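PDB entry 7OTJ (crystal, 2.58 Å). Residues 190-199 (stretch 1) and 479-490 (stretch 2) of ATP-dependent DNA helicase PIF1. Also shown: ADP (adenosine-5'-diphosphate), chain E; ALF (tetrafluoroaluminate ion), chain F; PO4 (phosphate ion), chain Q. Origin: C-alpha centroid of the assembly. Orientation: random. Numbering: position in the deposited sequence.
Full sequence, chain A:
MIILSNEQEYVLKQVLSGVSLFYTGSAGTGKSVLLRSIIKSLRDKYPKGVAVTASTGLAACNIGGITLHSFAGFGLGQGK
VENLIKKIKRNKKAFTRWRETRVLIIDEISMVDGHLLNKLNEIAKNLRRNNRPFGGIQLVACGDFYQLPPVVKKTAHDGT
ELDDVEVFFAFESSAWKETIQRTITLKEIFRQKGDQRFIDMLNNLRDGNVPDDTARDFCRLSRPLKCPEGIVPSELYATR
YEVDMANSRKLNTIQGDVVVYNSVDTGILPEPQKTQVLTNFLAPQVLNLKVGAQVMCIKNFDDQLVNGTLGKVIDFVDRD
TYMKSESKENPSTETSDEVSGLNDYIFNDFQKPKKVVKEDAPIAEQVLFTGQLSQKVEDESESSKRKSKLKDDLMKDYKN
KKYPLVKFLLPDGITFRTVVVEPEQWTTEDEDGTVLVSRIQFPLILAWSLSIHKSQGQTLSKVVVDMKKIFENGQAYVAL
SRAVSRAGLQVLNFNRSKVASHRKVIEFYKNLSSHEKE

Stretch 1, residues 190-199: FRQKGDQRFI
Stretch 2 (479-490) ALSRAVSRAGLQ

Stretch 1 passes through two overlapping type I turns, Phe-190 to Lys-193 and Gln-192 to Asp-195, into a helix beginning at Gln-196; Asp-195 caps it through a weak bond from Phe-198 N to Asp-195 OD1 (3.3 Å). Stretch 2 enters as a helix, crosses a loop and leaves as a strand from Leu-489. In register, Gln-192 CA lies 5.0 Å from Val-484 CA, and Phe-198 CA lies 6.9 Å from Arg-486 CA. The contact buries 565 Å², both sides summed.

Ser-481 O accepts from Arg-191 NH1 (3.1 Å), whose CA-to-CB bond points sideways, with chi1-chi3 t, t, m and chi4 128° bringing its end nearer. Arg-482 (m, m, chi3 93°) points its CA-to-CB bond away, yet its NH2 lies 3.5 Å from Arg-191 NH1. Both guanidinium groups donate to the same tetrafluoroaluminate: F2 accepts from Arg-191 NH1 (2.7 Å) and Arg-482 NH2 (2.8 Å), while F4 accepts from Arg-482 NH1 (2.6 Å) and Arg-191 NH2 (2.7 Å). Both arginines thus engage the ion beside ADP, as suits an ATP-dependent helicase.

Ala-483, extended at phi/psi -77/139, offers its O to Gln-192 NE2 (3.0 Å; Gln-192 chi1 m, chi2 p). Val-484 (-69/-45, chi1 t) takes part in two CA-H...O contacts, Val-484 CA to Arg-191 O at 3.6 Å and Gln-192 CA to Val-484 O at 3.4 Å.

After Ser-485 (-145/160), Arg-486 (m, t, m, chi4 177°) packs on Phe-198 and pairs with Asp-195. Its CG sits over the Phe-198 ring (chi1 t, chi2 20°), 3.6 Å from the centroid and 16° off the normal, while its guanidinium forms a salt bridge with Asp-195 (chi1 t): NE to OD2 is 2.7 Å, NH2 to OD2 2.8 Å and NH2 to OD1 2.9 Å. The CA-to-CB bond of Leu-489 (t, p) points toward stretch 1, its CD2 3.8 Å from Phe-198 CZ.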

# COMPACT_ATOMS: atom_id res chain seq x y z
N PHE A 190 -8.44 17.74 -3.39
CA PHE A 190 -9.02 17.38 -4.68
C PHE A 190 -10.01 16.22 -4.59
O PHE A 190 -11.00 16.22 -5.33
CB PHE A 190 -7.91 17.00 -5.67
CG PHE A 190 -7.04 18.16 -6.08
CD1 PHE A 190 -7.50 19.12 -6.96
CD2 PHE A 190 -5.75 18.28 -5.59
CE1 PHE A 190 -6.70 20.19 -7.34
CE2 PHE A 190 -4.94 19.33 -5.97
CZ PHE A 190 -5.41 20.29 -6.84
N ARG A 191 -9.75 15.23 -3.74
CA ARG A 191 -10.56 14.01 -3.75
C ARG A 191 -12.04 14.29 -3.47
O ARG A 191 -12.92 13.70 -4.11
CB ARG A 191 -10.01 13.00 -2.74
CG ARG A 191 -10.79 11.69 -2.72
CD ARG A 191 -10.17 10.66 -1.79
NE ARG A 191 -8.82 10.26 -2.19
CZ ARG A 191 -7.77 10.28 -1.39
NH1 ARG A 191 -7.86 10.68 -0.14
NH2 ARG A 191 -6.59 9.87 -1.86
N GLN A 192 -12.34 15.18 -2.53
CA GLN A 192 -13.72 15.52 -2.20
C GLN A 192 -14.08 16.95 -2.60
O GLN A 192 -15.00 17.55 -2.04
CB GLN A 192 -13.98 15.31 -0.70
CG GLN A 192 -13.64 13.92 -0.16
CD GLN A 192 -12.17 13.75 0.22
OE1 GLN A 192 -11.39 14.69 0.12
NE2 GLN A 192 -11.80 12.55 0.65
N LYS A 193 -13.39 17.49 -3.62
CA LYS A 193 -13.46 18.92 -3.91
C LYS A 193 -14.89 19.39 -4.16
O LYS A 193 -15.21 20.56 -3.91
CB LYS A 193 -12.58 19.25 -5.11
CG LYS A 193 -12.39 20.75 -5.35
CD LYS A 193 -11.37 21.01 -6.44
CE LYS A 193 -11.04 22.49 -6.55
NZ LYS A 193 -10.47 23.01 -5.28
N GLY A 194 -15.76 18.51 -4.63
CA GLY A 194 -17.11 18.92 -4.98
C GLY A 194 -17.99 19.27 -3.79
O GLY A 194 -19.00 19.95 -3.96
N ASP A 195 -17.62 18.83 -2.59
CA ASP A 195 -18.50 18.89 -1.43
C ASP A 195 -17.75 19.55 -0.28
O ASP A 195 -17.04 18.88 0.47
CB ASP A 195 -18.99 17.50 -1.05
CG ASP A 195 -19.99 17.52 0.08
OD1 ASP A 195 -20.32 18.60 0.60
OD2 ASP A 195 -20.45 16.42 0.44
N GLN A 196 -17.93 20.86 -0.13
CA GLN A 196 -17.12 21.60 0.84
C GLN A 196 -17.44 21.17 2.26
O GLN A 196 -16.53 21.06 3.10
CB GLN A 196 -17.32 23.10 0.67
CG GLN A 196 -16.52 23.93 1.66
CD GLN A 196 -15.02 23.66 1.59
OE1 GLN A 196 -14.46 23.50 0.51
NE2 GLN A 196 -14.38 23.59 2.75
N ARG A 197 -18.72 20.88 2.55
CA ARG A 197 -19.09 20.40 3.87
C ARG A 197 -18.39 19.09 4.19
O ARG A 197 -17.90 18.91 5.31
CB ARG A 197 -20.61 20.23 3.94
CG ARG A 197 -21.11 19.55 5.21
CD ARG A 197 -20.78 20.37 6.43
NE ARG A 197 -21.10 19.70 7.68
CZ ARG A 197 -20.63 20.07 8.86
NH1 ARG A 197 -19.78 21.07 8.98
NH2 ARG A 197 -21.02 19.41 9.95
N PHE A 198 -18.34 18.18 3.22
CA PHE A 198 -17.61 16.93 3.41
C PHE A 198 -16.16 17.20 3.77
O PHE A 198 -15.60 16.56 4.67
CB PHE A 198 -17.72 16.07 2.15
CG PHE A 198 -17.28 14.64 2.34
CD1 PHE A 198 -17.23 14.08 3.61
CD2 PHE A 198 -16.91 13.87 1.26
CE1 PHE A 198 -16.83 12.76 3.78
CE2 PHE A 198 -16.51 12.55 1.43
CZ PHE A 198 -16.46 12.00 2.69
N ILE A 199 -15.53 18.16 3.08
CA ILE A 199 -14.14 18.51 3.38
C ILE A 199 -14.01 19.06 4.79
O ILE A 199 -13.08 18.70 5.53
CB ILE A 199 -13.61 19.50 2.32
CG1 ILE A 199 -13.58 18.85 0.94
CG2 ILE A 199 -12.21 20.00 2.68
CD1 ILE A 199 -13.15 19.79 -0.16
N ALA A 479 -9.96 6.06 6.94
CA ALA A 479 -11.10 5.32 6.40
C ALA A 479 -12.11 6.26 5.76
O ALA A 479 -12.48 6.09 4.59
CB ALA A 479 -11.77 4.50 7.51
N LEU A 480 -12.56 7.27 6.50
CA LEU A 480 -13.58 8.15 5.97
C LEU A 480 -13.08 9.02 4.83
O LEU A 480 -13.88 9.42 3.98
CB LEU A 480 -14.15 9.01 7.10
CG LEU A 480 -14.75 8.19 8.26
CD1 LEU A 480 -15.27 9.06 9.39
CD2 LEU A 480 -15.84 7.25 7.74
N SER A 481 -11.77 9.27 4.74
CA SER A 481 -11.24 10.16 3.71
C SER A 481 -10.93 9.44 2.40
O SER A 481 -10.49 10.09 1.45
CB SER A 481 -9.99 10.88 4.21
OG SER A 481 -9.04 9.96 4.72
N ARG A 482 -11.14 8.12 2.34
CA ARG A 482 -11.00 7.41 1.07
C ARG A 482 -12.10 7.77 0.09
O ARG A 482 -11.91 7.61 -1.12
CB ARG A 482 -11.03 5.89 1.30
CG ARG A 482 -9.97 5.36 2.26
CD ARG A 482 -8.58 5.76 1.83
NE ARG A 482 -8.14 7.00 2.47
CZ ARG A 482 -7.13 7.74 2.02
NH1 ARG A 482 -6.47 7.41 0.93
NH2 ARG A 482 -6.79 8.83 2.69
N ALA A 483 -13.24 8.25 0.57
CA ALA A 483 -14.41 8.46 -0.28
C ALA A 483 -14.27 9.71 -1.13
O ALA A 483 -13.78 10.75 -0.67
CB ALA A 483 -15.68 8.55 0.57
N VAL A 484 -14.71 9.60 -2.38
CA VAL A 484 -14.82 10.77 -3.24
C VAL A 484 -15.94 11.69 -2.76
O VAL A 484 -15.78 12.91 -2.68
CB VAL A 484 -15.03 10.33 -4.70
CG1 VAL A 484 -15.41 11.51 -5.59
CG2 VAL A 484 -13.78 9.64 -5.22
N SER A 485 -17.10 11.12 -2.42
CA SER A 485 -18.25 11.92 -2.05
C SER A 485 -19.06 11.21 -0.97
O SER A 485 -18.96 9.99 -0.79
CB SER A 485 -19.16 12.20 -3.25
OG SER A 485 -19.75 10.99 -3.69
N ARG A 486 -19.87 11.99 -0.26
CA ARG A 486 -20.75 11.39 0.73
C ARG A 486 -21.81 10.52 0.08
O ARG A 486 -22.23 9.51 0.66
CB ARG A 486 -21.41 12.46 1.58
CG ARG A 486 -20.49 13.08 2.62
CD ARG A 486 -21.22 14.11 3.45
NE ARG A 486 -21.48 15.32 2.68
CZ ARG A 486 -22.15 16.37 3.14
NH1 ARG A 486 -22.75 16.34 4.33
NH2 ARG A 486 -22.22 17.47 2.41
N ALA A 487 -22.24 10.86 -1.14
CA ALA A 487 -23.26 10.05 -1.81
C ALA A 487 -22.75 8.65 -2.12
O ALA A 487 -23.56 7.72 -2.28
CB ALA A 487 -23.74 10.73 -3.09
N GLY A 488 -21.44 8.47 -2.25
CA GLY A 488 -20.93 7.12 -2.45
C GLY A 488 -20.25 6.56 -1.22
O GLY A 488 -19.43 5.65 -1.33
N LEU A 489 -20.63 7.04 -0.04
CA LEU A 489 -20.04 6.59 1.21
C LEU A 489 -21.14 6.20 2.19
O LEU A 489 -22.06 6.98 2.43
CB LEU A 489 -19.17 7.69 1.83
CG LEU A 489 -18.80 7.52 3.31
CD1 LEU A 489 -17.84 6.36 3.49
CD2 LEU A 489 -18.20 8.80 3.85
N GLN A 490 -21.00 5.02 2.79
CA GLN A 490 -21.85 4.58 3.89
C GLN A 490 -20.97 4.34 5.11
O GLN A 490 -19.95 3.65 5.02
CB GLN A 490 -22.62 3.31 3.53
CG GLN A 490 -23.41 2.73 4.71
CD GLN A 490 -24.06 1.40 4.38
OE1 GLN A 490 -23.49 0.55 3.70
NE2 GLN A 490 -25.29 1.22 4.87
PB ADP E . -3.01 12.17 -1.69
O1B ADP E . -2.55 13.46 -1.04
O2B ADP E . -1.90 11.24 -2.12
O3B ADP E . -4.15 11.49 -0.97
PA ADP E . -3.85 11.69 -4.37
O1A ADP E . -2.62 11.90 -5.21
O2A ADP E . -4.30 10.29 -4.01
O3A ADP E . -3.71 12.63 -3.07
O5' ADP E . -5.10 12.41 -5.08
C5' ADP E . -6.43 12.00 -4.78
C4' ADP E . -7.32 12.37 -5.95
O4' ADP E . -7.14 13.75 -6.27
C3' ADP E . -6.94 11.56 -7.18
O3' ADP E . -8.10 10.88 -7.65
C2' ADP E . -6.49 12.57 -8.22
O2' ADP E . -7.05 12.27 -9.50
C1' ADP E . -7.01 13.90 -7.69
N9 ADP E . -6.04 14.98 -7.96
C8 ADP E . -4.80 15.07 -7.45
N7 ADP E . -4.16 16.18 -7.90
C5 ADP E . -5.01 16.83 -8.72
C6 ADP E . -4.99 18.07 -9.53
N6 ADP E . -3.89 18.86 -9.56
N1 ADP E . -6.09 18.38 -10.24
C2 ADP E . -7.19 17.59 -10.23
N3 ADP E . -7.28 16.46 -9.51
C4 ADP E . -6.25 16.03 -8.76
AL ALF F . -3.84 10.07 0.71
F1 ALF F . -2.22 9.45 0.29
F2 ALF F . -5.47 10.67 1.12
F3 ALF F . -3.05 11.36 1.66
F4 ALF F . -4.64 8.83 -0.30
P PO4 Q . -25.70 18.86 2.21
O1 PO4 Q . -24.30 19.35 2.55
O2 PO4 Q . -25.70 17.35 2.06
O3 PO4 Q . -26.19 19.52 0.94
O4 PO4 Q . -26.63 19.22 3.34
O HOH W 1 -3.48 8.52 2.54